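Local structure of BH2092 protein (3NHV) at residues B[35-40]-B[73-78]. The protein is of unknown function but carries a rhodanese-like domain, a domain that in many relatives carries out sulfur transfer. Residues are numbered along the deposited sequence; the frame is centred on the assembly and turned at random.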
loop_
_atom_site.group_PDB
_atom_site.type_symbol
_atom_site.label_atom_id
_atom_site.label_comp_id
_atom_site.label_asym_id
_atom_site.label_seq_id
_atom_site.Cartn_x
_atom_site.Cartn_y
_atom_site.Cartn_z
ATOM N N ILE B 35 9.518 6.369 19.089
ATOM C CA ILE B 35 9.058 5.309 19.960
ATOM C C ILE B 35 8.280 4.335 19.095
ATOM O O ILE B 35 7.142 4.603 18.714
ATOM C CB ILE B 35 8.124 5.850 21.067
ATOM C CG1 ILE B 35 8.815 6.991 21.821
ATOM C CG2 ILE B 35 7.762 4.724 22.036
ATOM C CD1 ILE B 35 7.971 7.600 22.917
ATOM N N VAL B 36 8.898 3.212 18.764
ATOM C CA VAL B 36 8.236 2.220 17.936
ATOM C C VAL B 36 7.197 1.458 18.754
ATOM O O VAL B 36 7.530 0.817 19.752
ATOM C CB VAL B 36 9.250 1.218 17.361
ATOM C CG1 VAL B 36 8.566 0.336 16.332
ATOM C CG2 VAL B 36 10.431 1.968 16.750
ATOM N N VAL B 37 5.939 1.525 18.322
ATOM C CA VAL B 37 4.837 0.854 19.007
ATOM C C VAL B 37 4.168 -0.219 18.141
ATOM O O VAL B 37 3.640 0.076 17.062
ATOM C CB VAL B 37 3.740 1.871 19.435
ATOM C CG1 VAL B 37 2.634 1.159 20.217
ATOM C CG2 VAL B 37 4.346 2.980 20.267
ATOM N N ASP B 38 4.199 -1.463 18.619
ATOM C CA ASP B 38 3.569 -2.584 17.917
ATOM C C ASP B 38 2.112 -2.547 18.365
ATOM O O ASP B 38 1.821 -2.682 19.551
ATOM C CB ASP B 38 4.205 -3.912 18.338
ATOM C CG ASP B 38 3.753 -5.079 17.476
ATOM O OD1 ASP B 38 2.556 -5.145 17.123
ATOM O OD2 ASP B 38 4.599 -5.945 17.162
ATOM N N VAL B 39 1.210 -2.356 17.411
ATOM C CA VAL B 39 -0.221 -2.252 17.675
ATOM C C VAL B 39 -0.993 -3.563 17.556
ATOM O O VAL B 39 -2.184 -3.616 17.865
ATOM C CB VAL B 39 -0.850 -1.230 16.705
ATOM C CG1 VAL B 39 -2.351 -1.229 16.830
ATOM C CG2 VAL B 39 -0.288 0.156 16.987
ATOM N N ARG B 40 -0.333 -4.619 17.102
ATOM C CA ARG B 40 -1.020 -5.898 16.947
ATOM C C ARG B 40 -1.396 -6.506 18.298
ATOM O O ARG B 40 -1.238 -5.883 19.350
ATOM C CB ARG B 40 -0.137 -6.895 16.192
ATOM C CG ARG B 40 0.462 -6.384 14.898
ATOM C CD ARG B 40 1.926 -6.802 14.821
ATOM N NE ARG B 40 2.140 -8.180 14.388
ATOM C CZ ARG B 40 3.092 -8.967 14.883
ATOM N NH1 ARG B 40 3.897 -8.517 15.837
ATOM N NH2 ARG B 40 3.271 -10.190 14.396
ATOM N N LYS B 73 8.865 13.157 21.718
ATOM C CA LYS B 73 9.317 12.198 20.723
ATOM C C LYS B 73 8.250 11.979 19.658
ATOM O O LYS B 73 7.232 12.672 19.638
ATOM C CB LYS B 73 9.648 10.881 21.408
ATOM C CG LYS B 73 10.739 11.000 22.450
ATOM C CD LYS B 73 10.986 9.667 23.100
ATOM C CE LYS B 73 12.272 9.663 23.893
ATOM N NZ LYS B 73 12.504 8.297 24.440
ATOM N N VAL B 74 8.485 11.027 18.760
ATOM C CA VAL B 74 7.510 10.728 17.713
ATOM C C VAL B 74 7.127 9.259 17.792
ATOM O O VAL B 74 7.992 8.405 17.948
ATOM C CB VAL B 74 8.070 11.009 16.308
ATOM C CG1 VAL B 74 7.023 10.643 15.267
ATOM C CG2 VAL B 74 8.453 12.481 16.173
ATOM N N ILE B 75 5.832 8.968 17.696
ATOM C CA ILE B 75 5.348 7.586 17.754
ATOM C C ILE B 75 5.266 6.972 16.349
ATOM O O ILE B 75 4.743 7.590 15.419
ATOM C CB ILE B 75 3.935 7.494 18.440
ATOM C CG1 ILE B 75 4.048 7.763 19.939
ATOM C CG2 ILE B 75 3.341 6.104 18.269
ATOM C CD1 ILE B 75 4.295 9.199 20.291
ATOM N N ILE B 76 5.802 5.761 16.210
ATOM C CA ILE B 76 5.800 5.033 14.947
ATOM C C ILE B 76 4.997 3.761 15.176
ATOM O O ILE B 76 5.410 2.898 15.942
ATOM C CB ILE B 76 7.233 4.625 14.502
ATOM C CG1 ILE B 76 8.153 5.847 14.484
ATOM C CG2 ILE B 76 7.189 3.997 13.105
ATOM C CD1 ILE B 76 7.816 6.859 13.410
ATOM N N THR B 77 3.852 3.643 14.515
ATOM C CA THR B 77 3.014 2.466 14.686
ATOM C C THR B 77 3.203 1.483 13.553
ATOM O O THR B 77 3.483 1.880 12.428
ATOM C CB THR B 77 1.525 2.850 14.725
ATOM O OG1 THR B 77 1.157 3.428 13.467
ATOM C CG2 THR B 77 1.263 3.866 15.832
ATOM N N TYR B 78 3.053 0.196 13.843
ATOM C CA TYR B 78 3.166 -0.801 12.793
ATOM C C TYR B 78 2.267 -1.992 13.095
ATOM O O TYR B 78 2.119 -2.396 14.250
ATOM C CB TYR B 78 4.626 -1.238 12.601
ATOM C CG TYR B 78 5.150 -2.245 13.600
ATOM C CD1 TYR B 78 4.855 -3.598 13.476
ATOM C CD2 TYR B 78 5.963 -1.844 14.656
ATOM C CE1 TYR B 78 5.363 -4.525 14.368
ATOM C CE2 TYR B 78 6.477 -2.762 15.555
ATOM C CZ TYR B 78 6.176 -4.101 15.408
ATOM O OH TYR B 78 6.710 -5.017 16.286
#
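V37 N donates to I76 O at 2.8 Å, in a parallel pair of strands. The pair lies inside the parallel sheet of the rhodanese-like domain, between strands 54-55 and 100-105. I35 N, V37 N and V39 N donate to V74 O, I76 O and Y78 O, while I76 N and Y78 N return bonds to I35 O and V37 O. On one face V37 CG2 meets I75 CG2 at 3.8 Å, and V39 CG2 reaches T77 CB. Helix 86-96 touches V39, I75 and T77 here.

The Y78 ring lies on the other face, where it reaches V36 and D38. Its CB leads to CG, set between the backbone N and C (chi1 80°). CD2 meets V36 CG1, at the ring edge, at 3.8 Å. CE2 meets D38 CA, which sits over one ring face near the rim. CE1 and CZ lie 3.2 Å and 3.0 Å from D38 OD2, and CE1 meets R40 CD obliquely. At the tip OH donates to D38 OD2 at 2.5 Å, a very short bond. OH is also hydrogen-bonded to I50 N.

D38 OD1 accepts from R40 N, an Asx turn after the strand. An alanine here removes the carboxylate and would probably leave the R40 charge without this mate, Y78 OH without its acceptor and R40 N without its Asx-turn partner. C48 O also bonds R40 NH1, and W80 makes a cation-pi contact with R40. R40 NH1 forms a salt bridge with the syn lone pair of D38 OD2 at 3.0 Å, with that oxygen 9° out of the guanidinium plane.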